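Long-range contacts in UDP-L-Rhamnose Synthase (Acanthamoeba polyphaga mimivirus, PDB 7JID), which probably carries out the NADPH-dependent last step in making UDP-L-rhamnose, and is seen here holding NADP and a UDP-linked 6-deoxysugar: residues P165-Q170 and I194-I199; P189-I194 and N215-G220; D233-N238 and E283-M288. All coordinates share one frame; numbering follows the deposited sequence.

Contact 1. Residues P165-Q170 and I194-I199; sequences PITIEQ and ILDQMI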
loop_
_atom_site.group_PDB
_atom_site.type_symbol
_atom_site.label_atom_id
_atom_site.label_comp_id
_atom_site.label_asym_id
_atom_site.label_seq_id
_atom_site.Cartn_x
_atom_site.Cartn_y
_atom_site.Cartn_z
ATOM N N PRO A 165 15.437 1.515 -17.212
ATOM C CA PRO A 165 15.183 1.998 -18.557
ATOM C C PRO A 165 16.315 2.839 -19.155
ATOM O O PRO A 165 16.962 3.616 -18.436
ATOM C CB PRO A 165 13.941 2.879 -18.426
ATOM C CG PRO A 165 13.787 3.140 -16.961
ATOM C CD PRO A 165 14.418 1.943 -16.246
ATOM N N ILE A 166 16.580 2.612 -20.451
ATOM C CA ILE A 166 17.684 3.223 -21.240
ATOM C C ILE A 166 17.095 3.978 -22.434
ATOM O O ILE A 166 16.140 3.477 -23.017
ATOM C CB ILE A 166 18.638 2.129 -21.719
ATOM C CG1 ILE A 166 19.408 1.476 -20.563
ATOM C CG2 ILE A 166 19.600 2.644 -22.787
ATOM C CD1 ILE A 166 19.938 0.119 -20.911
ATOM N N THR A 167 17.590 5.172 -22.695
ATOM C CA THR A 167 17.320 5.881 -23.964
ATOM C C THR A 167 18.634 6.183 -24.669
ATOM O O THR A 167 19.673 6.310 -23.978
ATOM C CB THR A 167 16.504 7.154 -23.711
ATOM O OG1 THR A 167 17.204 7.956 -22.749
ATOM C CG2 THR A 167 15.088 6.833 -23.276
ATOM N N ILE A 168 18.575 6.300 -25.988
ATOM C CA ILE A 168 19.709 6.753 -26.838
ATOM C C ILE A 168 20.065 8.169 -26.390
ATOM O O ILE A 168 21.236 8.427 -26.102
ATOM C CB ILE A 168 19.333 6.694 -28.327
ATOM C CG1 ILE A 168 19.023 5.270 -28.787
ATOM C CG2 ILE A 168 20.417 7.376 -29.150
ATOM C CD1 ILE A 168 18.145 5.196 -30.039
ATOM N N GLU A 169 19.064 9.023 -26.266
ATOM C CA GLU A 169 19.300 10.406 -25.766
ATOM C C GLU A 169 19.754 10.318 -24.301
ATOM O O GLU A 169 19.073 9.667 -23.537
ATOM C CB GLU A 169 18.023 11.240 -25.886
ATOM C CG GLU A 169 18.289 12.730 -25.709
ATOM C CD GLU A 169 17.065 13.629 -25.740
ATOM O OE1 GLU A 169 15.988 13.164 -26.150
ATOM O OE2 GLU A 169 17.193 14.783 -25.345
ATOM N N GLN A 170 20.799 11.048 -23.910
ATOM C CA GLN A 170 21.265 11.100 -22.508
ATOM C C GLN A 170 20.210 11.835 -21.667
ATOM O O GLN A 170 19.587 12.803 -22.180
ATOM C CB GLN A 170 22.641 11.766 -22.458
ATOM C CG GLN A 170 23.732 10.864 -22.997
ATOM C CD GLN A 170 24.113 9.892 -21.909
ATOM O OE1 GLN A 170 23.422 8.909 -21.655
ATOM N NE2 GLN A 170 25.154 10.230 -21.170
ATOM N N ILE A 194 15.137 -1.080 -23.145
ATOM C CA ILE A 194 15.525 0.003 -24.068
ATOM C C ILE A 194 14.251 0.701 -24.549
ATOM O O ILE A 194 13.483 0.092 -25.290
ATOM C CB ILE A 194 16.395 -0.491 -25.231
ATOM C CG1 ILE A 194 17.683 -1.144 -24.685
ATOM C CG2 ILE A 194 16.685 0.707 -26.123
ATOM C CD1 ILE A 194 18.488 -1.799 -25.727
ATOM N N LEU A 195 13.992 1.900 -24.032
ATOM C CA LEU A 195 12.680 2.554 -24.254
ATOM C C LEU A 195 12.525 2.910 -25.732
ATOM O O LEU A 195 11.409 2.812 -26.213
ATOM C CB LEU A 195 12.560 3.797 -23.362
ATOM C CG LEU A 195 12.334 3.525 -21.883
ATOM C CD1 LEU A 195 12.322 4.829 -21.110
ATOM C CD2 LEU A 195 11.049 2.750 -21.638
ATOM N N ASP A 196 13.603 3.267 -26.434
ATOM C CA ASP A 196 13.482 3.592 -27.877
ATOM C C ASP A 196 12.886 2.399 -28.635
ATOM O O ASP A 196 12.080 2.594 -29.522
ATOM C CB ASP A 196 14.810 4.044 -28.461
ATOM C CG ASP A 196 15.410 5.189 -27.698
ATOM O OD1 ASP A 196 15.216 6.349 -28.131
ATOM O OD2 ASP A 196 16.085 4.942 -26.679
ATOM N N GLN A 197 13.251 1.183 -28.250
ATOM C CA GLN A 197 12.803 -0.060 -28.893
ATOM C C GLN A 197 11.439 -0.498 -28.374
ATOM O O GLN A 197 10.645 -1.080 -29.169
ATOM C CB GLN A 197 13.883 -1.130 -28.697
ATOM C CG GLN A 197 15.118 -0.803 -29.506
ATOM C CD GLN A 197 16.320 -1.622 -29.114
ATOM O OE1 GLN A 197 16.173 -2.650 -28.456
ATOM N NE2 GLN A 197 17.496 -1.153 -29.525
ATOM N N MET A 198 11.138 -0.276 -27.101
ATOM C CA MET A 198 9.990 -0.982 -26.499
ATOM C C MET A 198 8.795 -0.029 -26.311
ATOM O O MET A 198 7.709 -0.537 -26.123
ATOM C CB MET A 198 10.430 -1.704 -25.225
ATOM C CG MET A 198 11.536 -2.693 -25.523
ATOM S SD MET A 198 11.847 -3.889 -24.189
ATOM C CE MET A 198 10.353 -4.873 -24.326
ATOM N N ILE A 199 8.985 1.293 -26.425
ATOM C CA ILE A 199 7.814 2.214 -26.321
ATOM C C ILE A 199 6.848 1.885 -27.465
ATOM O O ILE A 199 5.660 1.719 -27.201
ATOM C CB ILE A 199 8.233 3.688 -26.224
ATOM C CG1 ILE A 199 8.639 4.020 -24.792
ATOM C CG2 ILE A 199 7.081 4.591 -26.679
ATOM C CD1 ILE A 199 9.222 5.384 -24.615
HETATM O O HOH W 1 16.335 8.658 -27.134
#
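Ile166 and Leu195 meet through their backbones: Leu195 N donates to Ile166 O at 2.9 Å, and the N-H points nearly straight at the oxygen (161°). Ile166 N in turn donates to the carbonyl of Thr193, so that both polar backbone atoms of Ile166 are used by the residues flanking Ile194. This is the bonding pattern of a single parallel beta bridge. Ile194 is the N-cap of helix 195-207, and its own carbonyl accepts from Met198 N, while the N-H of Leu195, at the start of the first turn, is answered by Ile166 rather than from within the helix.

Further along the loop, two donors go to Asp196. Its OD2 takes Ile168 N at 2.9 Å from the syn side, with the donor 32° out of the carboxylate plane. A water donates to Asp196 OD1, its oxygen 2.8 Å away, and accepts from Glu169 N, so one carboxylate serves two successive backbone N-H groups, one directly and one through water. Ile168 CD1 lies over a face of this group, 3.6 Å from Asp196 CG, and on the same side of the plane as Ile168 N. These donors, together with the nearby helix N-terminus, would be expected to stabilise the negative charge.

Thr167 N is held by Ser174 OG. Thr167 OG1 stands between its backbone N and carbonyl carbon (chi1 55°) and donates to Glu169 O at 2.7 Å, which ties up the turn. Beside the polar row, Pro165 CB packs on Leu195 CD1 at 3.7 Å. Pro165 also touches the bound UDP-sugar, and the contact thus ties a helix N-terminus to the loop lining the UDP-sugar pocket, which follows strand 157-162 of the Rossmann-type NADP-binding fold.

Contact 2. Residues P189-I194 and N215-G220; sequences PNSMTI and NFTNPG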
loop_
_atom_site.group_PDB
_atom_site.type_symbol
_atom_site.label_atom_id
_atom_site.label_comp_id
_atom_site.label_asym_id
_atom_site.label_seq_id
_atom_site.Cartn_x
_atom_site.Cartn_y
_atom_site.Cartn_z
ATOM N N PRO A 189 24.769 -8.731 -13.949
ATOM C CA PRO A 189 23.881 -8.992 -15.094
ATOM C C PRO A 189 22.420 -8.729 -14.702
ATOM O O PRO A 189 21.954 -9.213 -13.676
ATOM C CB PRO A 189 24.146 -10.455 -15.464
ATOM C CG PRO A 189 25.540 -10.706 -14.927
ATOM C CD PRO A 189 25.591 -9.914 -13.648
ATOM N N ASN A 190 21.675 -8.097 -15.599
ATOM C CA ASN A 190 20.298 -7.676 -15.293
ATOM C C ASN A 190 19.450 -7.582 -16.556
ATOM O O ASN A 190 20.015 -7.327 -17.658
ATOM C CB ASN A 190 20.329 -6.273 -14.701
ATOM C CG ASN A 190 20.385 -6.278 -13.198
ATOM O OD1 ASN A 190 19.366 -6.514 -12.549
ATOM N ND2 ASN A 190 21.578 -5.984 -12.647
ATOM N N SER A 191 18.156 -7.790 -16.384
ATOM C CA SER A 191 17.127 -7.484 -17.389
ATOM C C SER A 191 16.915 -5.982 -17.406
ATOM O O SER A 191 16.622 -5.399 -16.327
ATOM C CB SER A 191 15.879 -8.215 -17.145
ATOM O OG SER A 191 16.013 -9.611 -17.386
ATOM N N MET A 192 16.943 -5.390 -18.590
ATOM C CA MET A 192 16.784 -3.929 -18.762
ATOM C C MET A 192 15.876 -3.648 -19.954
ATOM O O MET A 192 15.721 -4.505 -20.769
ATOM C CB MET A 192 18.119 -3.198 -18.941
ATOM C CG MET A 192 19.217 -3.723 -18.062
ATOM S SD MET A 192 20.607 -2.565 -18.028
ATOM C CE MET A 192 21.734 -3.422 -16.888
ATOM N N THR A 193 15.356 -2.433 -20.005
ATOM C CA THR A 193 14.355 -1.973 -20.997
ATOM C C THR A 193 14.959 -0.854 -21.830
ATOM O O THR A 193 15.238 0.205 -21.273
ATOM C CB THR A 193 13.100 -1.458 -20.297
ATOM O OG1 THR A 193 12.523 -2.493 -19.500
ATOM C CG2 THR A 193 12.026 -1.038 -21.281
ATOM N N ILE A 194 15.137 -1.080 -23.145
ATOM C CA ILE A 194 15.525 0.003 -24.068
ATOM C C ILE A 194 14.251 0.701 -24.549
ATOM O O ILE A 194 13.483 0.092 -25.290
ATOM C CB ILE A 194 16.395 -0.491 -25.231
ATOM C CG1 ILE A 194 17.683 -1.144 -24.685
ATOM C CG2 ILE A 194 16.685 0.707 -26.123
ATOM C CD1 ILE A 194 18.488 -1.799 -25.727
ATOM N N ASN A 215 6.290 -8.985 -18.251
ATOM C CA ASN A 215 7.714 -8.601 -18.127
ATOM C C ASN A 215 8.074 -7.852 -19.409
ATOM O O ASN A 215 7.775 -8.324 -20.502
ATOM C CB ASN A 215 8.565 -9.847 -17.870
ATOM C CG ASN A 215 8.374 -10.417 -16.495
ATOM O OD1 ASN A 215 7.995 -9.726 -15.550
ATOM N ND2 ASN A 215 8.581 -11.734 -16.371
ATOM N N PHE A 216 8.661 -6.680 -19.268
ATOM C CA PHE A 216 8.753 -5.693 -20.352
ATOM C C PHE A 216 10.185 -5.167 -20.392
ATOM O O PHE A 216 10.417 -3.964 -20.448
ATOM C CB PHE A 216 7.689 -4.624 -20.194
ATOM C CG PHE A 216 7.310 -4.070 -21.530
ATOM C CD1 PHE A 216 6.538 -4.816 -22.400
ATOM C CD2 PHE A 216 7.632 -2.770 -21.850
ATOM C CE1 PHE A 216 6.161 -4.255 -23.622
ATOM C CE2 PHE A 216 7.285 -2.233 -23.077
ATOM C CZ PHE A 216 6.512 -2.978 -23.936
ATOM N N THR A 217 11.109 -6.116 -20.439
ATOM C CA THR A 217 12.545 -5.880 -20.680
ATOM C C THR A 217 12.952 -6.533 -22.008
ATOM O O THR A 217 12.298 -7.500 -22.455
ATOM C CB THR A 217 13.370 -6.428 -19.515
ATOM O OG1 THR A 217 12.928 -7.768 -19.317
ATOM C CG2 THR A 217 13.202 -5.618 -18.243
ATOM N N ASN A 218 14.038 -6.068 -22.621
ATOM C CA ASN A 218 14.621 -6.746 -23.803
ATOM C C ASN A 218 15.052 -8.134 -23.358
ATOM O O ASN A 218 15.466 -8.325 -22.200
ATOM C CB ASN A 218 15.827 -6.016 -24.380
ATOM C CG ASN A 218 15.547 -4.666 -25.020
ATOM O OD1 ASN A 218 15.201 -3.694 -24.346
ATOM N ND2 ASN A 218 15.684 -4.633 -26.342
ATOM N N PRO A 219 14.885 -9.144 -24.217
ATOM C CA PRO A 219 15.308 -10.489 -23.834
ATOM C C PRO A 219 16.774 -10.536 -23.375
ATOM O O PRO A 219 17.629 -9.860 -23.987
ATOM C CB PRO A 219 15.058 -11.308 -25.084
ATOM C CG PRO A 219 13.868 -10.625 -25.687
ATOM C CD PRO A 219 14.115 -9.119 -25.482
ATOM N N GLY A 220 17.031 -11.335 -22.339
ATOM C CA GLY A 220 18.396 -11.615 -21.883
ATOM C C GLY A 220 18.935 -10.608 -20.881
ATOM O O GLY A 220 18.205 -9.761 -20.335
HETATM O O HOH W 2 14.963 -9.728 -19.911
HETATM O O HOH W 3 17.490 -7.138 -20.653
#
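The carboxamide of Asn218 accepts from Ile194 N at OD1 (2.9 Å), nearly in line with the CG-OD1 bond (162°). Asn218 CG stands anti to its carbonyl carbon, beside its backbone N (chi1 -68°), which starts the amide on its way to Ile194. Ile194 CG1 and CD1 stand to one side of the amide plane, out by OD1 and ND2, the side chains crossing at about a right angle, with Ile194 CD1 4.0 Å from Asn218 ND2; Met198, modelled in two conformers, is the less certain neighbour of the other side. Asn218 ND2 is satisfied by Gln197 OE1 and Pro275 O, so both ends of the amide are bonded and its flip is fixed. The ring of Phe216 packs on Val201 and Met205 of helix 195-207 and on Leu160 and Ile162 of strand 157-162; the backbone carbonyl of Phe216 accepts from Thr193 OG1 at 2.7 Å.

A backbone bond, Asn218 N to Met192 O at 3.0 Å, adds to these, and Thr217 CG2 comes within 3.4 Å of Thr193 OG1. Two waters bridge the segments and both meet Asn218 O: one also lies between Ser191 OG, which meets Leu262 N as well, and Thr217 OG1; the other accepts from Met192 N at 2.8 Å and reaches Gly220 O.

Such irregular, buried pairing joins the loop leaving edge strand 212-215 to the lead-in of helix 195-207, at the carboxy-terminal end of the parallel Rossmann sheet.

Contact 3. Residues D233-N238 and E283-M288; sequences DIHKPN and EVVSKM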
loop_
_atom_site.group_PDB
_atom_site.type_symbol
_atom_site.label_atom_id
_atom_site.label_comp_id
_atom_site.label_asym_id
_atom_site.label_seq_id
_atom_site.Cartn_x
_atom_site.Cartn_y
_atom_site.Cartn_z
ATOM N N ASP A 233 34.771 0.705 -26.238
ATOM C CA ASP A 233 35.264 0.015 -27.458
ATOM C C ASP A 233 34.676 0.629 -28.732
ATOM O O ASP A 233 35.331 0.481 -29.783
ATOM C CB ASP A 233 34.975 -1.476 -27.365
ATOM C CG ASP A 233 35.799 -2.141 -26.288
ATOM O OD1 ASP A 233 36.821 -1.567 -25.893
ATOM O OD2 ASP A 233 35.449 -3.248 -25.884
ATOM N N ILE A 234 33.526 1.290 -28.676
ATOM C CA ILE A 234 32.900 1.960 -29.851
ATOM C C ILE A 234 33.368 3.423 -29.925
ATOM O O ILE A 234 33.747 3.862 -31.042
ATOM C CB ILE A 234 31.375 1.786 -29.879
ATOM C CG1 ILE A 234 30.984 0.320 -30.038
ATOM C CG2 ILE A 234 30.739 2.616 -30.990
ATOM C CD1 ILE A 234 29.530 0.089 -29.829
ATOM N N HIS A 235 33.385 4.156 -28.814
ATOM C CA HIS A 235 33.576 5.631 -28.833
ATOM C C HIS A 235 34.773 6.135 -28.023
ATOM O O HIS A 235 35.368 7.158 -28.445
ATOM C CB HIS A 235 32.338 6.307 -28.271
ATOM C CG HIS A 235 31.129 6.138 -29.111
ATOM N ND1 HIS A 235 31.047 6.608 -30.412
ATOM C CD2 HIS A 235 29.952 5.542 -28.838
ATOM C CE1 HIS A 235 29.859 6.329 -30.904
ATOM N NE2 HIS A 235 29.150 5.686 -29.937
ATOM N N LYS A 236 35.022 5.577 -26.848
ATOM C CA LYS A 236 35.853 6.217 -25.789
ATOM C C LYS A 236 36.970 5.286 -25.338
ATOM O O LYS A 236 36.913 4.669 -24.280
ATOM C CB LYS A 236 34.972 6.638 -24.615
ATOM C CG LYS A 236 33.980 7.742 -24.925
ATOM C CD LYS A 236 33.252 8.193 -23.691
ATOM C CE LYS A 236 32.278 9.310 -23.968
ATOM N NZ LYS A 236 32.974 10.580 -24.272
ATOM N N PRO A 237 38.065 5.165 -26.121
ATOM C CA PRO A 237 39.124 4.220 -25.790
ATOM C C PRO A 237 39.834 4.482 -24.451
ATOM O O PRO A 237 40.334 3.553 -23.871
ATOM C CB PRO A 237 40.130 4.389 -26.955
ATOM C CG PRO A 237 39.817 5.738 -27.553
ATOM C CD PRO A 237 38.337 5.964 -27.324
ATOM N N ASN A 238 39.737 5.710 -23.955
ATOM C CA ASN A 238 40.346 6.166 -22.679
ATOM C C ASN A 238 39.460 5.717 -21.500
ATOM O O ASN A 238 39.957 5.734 -20.353
ATOM C CB ASN A 238 40.578 7.689 -22.687
ATOM C CG ASN A 238 41.628 8.152 -23.680
ATOM O OD1 ASN A 238 41.325 8.893 -24.627
ATOM N ND2 ASN A 238 42.858 7.727 -23.452
ATOM N N GLU A 283 23.370 -1.281 -30.467
ATOM C CA GLU A 283 22.663 -0.321 -31.357
ATOM C C GLU A 283 22.623 1.027 -30.648
ATOM O O GLU A 283 23.071 2.040 -31.258
ATOM C CB GLU A 283 21.306 -0.858 -31.821
ATOM C CG GLU A 283 20.508 0.174 -32.620
ATOM C CD GLU A 283 19.201 -0.295 -33.249
ATOM O OE1 GLU A 283 18.990 -1.517 -33.371
ATOM O OE2 GLU A 283 18.377 0.576 -33.613
ATOM N N VAL A 284 22.135 1.081 -29.402
ATOM C CA VAL A 284 21.997 2.344 -28.620
ATOM C C VAL A 284 23.338 3.053 -28.532
ATOM O O VAL A 284 23.382 4.281 -28.794
ATOM C CB VAL A 284 21.401 2.059 -27.220
ATOM C CG1 VAL A 284 21.560 3.196 -26.212
ATOM C CG2 VAL A 284 19.940 1.694 -27.364
ATOM N N VAL A 285 24.378 2.368 -28.074
ATOM C CA VAL A 285 25.716 2.991 -27.873
ATOM C C VAL A 285 26.236 3.520 -29.221
ATOM O O VAL A 285 26.825 4.625 -29.210
ATOM C CB VAL A 285 26.699 2.008 -27.224
ATOM C CG1 VAL A 285 28.125 2.551 -27.224
ATOM C CG2 VAL A 285 26.242 1.697 -25.806
ATOM N N SER A 286 26.023 2.799 -30.316
ATOM C CA SER A 286 26.532 3.211 -31.660
ATOM C C SER A 286 25.953 4.581 -32.042
ATOM O O SER A 286 26.680 5.370 -32.703
ATOM C CB SER A 286 26.262 2.158 -32.704
ATOM O OG SER A 286 24.905 2.149 -33.129
ATOM N N LYS A 287 24.742 4.899 -31.560
ATOM C CA LYS A 287 23.959 6.098 -31.956
ATOM C C LYS A 287 24.116 7.238 -30.941
ATOM O O LYS A 287 23.649 8.351 -31.243
ATOM C CB LYS A 287 22.488 5.724 -32.096
ATOM C CG LYS A 287 22.210 4.749 -33.225
ATOM C CD LYS A 287 20.805 4.220 -33.249
ATOM C CE LYS A 287 20.542 3.359 -34.463
ATOM N NZ LYS A 287 19.088 3.184 -34.674
ATOM N N MET A 288 24.727 6.978 -29.791
ATOM C CA MET A 288 24.746 7.876 -28.611
ATOM C C MET A 288 25.677 9.053 -28.862
ATOM O O MET A 288 26.778 8.803 -29.357
ATOM C CB MET A 288 25.326 7.172 -27.381
ATOM C CG MET A 288 24.311 6.580 -26.552
ATOM S SD MET A 288 25.043 6.101 -24.998
ATOM C CE MET A 288 23.454 5.753 -24.250
#
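In His235, chi1 (-66°) sets CG anti to the carbonyl carbon and chi2 (-61°) turns the ring so that NE2 meets Val285 O. In Val285, CG1 stands anti to its backbone N (chi1 171°), and the two side chains slide past each other in opposite directions. The ring donates from NE2 to Val285 O at 2.7 Å, with the acceptor practically in the imidazole plane and the N-H somewhat bent. That oxygen also accepts from Met288 N at 3.2 Å, and the two donors reach it from opposite faces of the carbonyl plane. The histidine thus adds a second donor to an acceptor already used in the last turn of helix 277-287.

Ile234 supports the ring from within its own segment, its CG2 lying 3.6 Å above the ring plane over the centre. Its other branch reaches across: Ile234 CD1 packs on Val285 CG1 at 3.8 Å, and His235 CD2 lies 3.9 Å from that same methyl.

Phe290 meets the imidazole ring farther along the chain, with the two planes steeply inclined. The contact joins the C-terminal ends of helices 224-234 and 277-287; Ile231 of the former also touches Val285, while neighbouring Val284 packs against Ile176 of helix 175-181, Ile166 and Ile194.

Contacts 1 and 2 are buried and share Ile194: contact 2 holds its N-H, contact 1 the N-H of the next residue. Contact 1 fixes the beginning of helix 195-207 to the loop lining the UDP-sugar pocket, contact 2 the approach to that helix. Their segments alternate along the chain, and two hydrogen bonds tie the pair. Both rely on backbone polar groups met by side chains and waters, with a carboxylate in contact 1 and an amide in contact 2. Contact 3 lies out near the surface, where a single imidazole bond and a small apolar patch join two helix ends. Val284, packing on Ile194 and Ile168, connects it to the core.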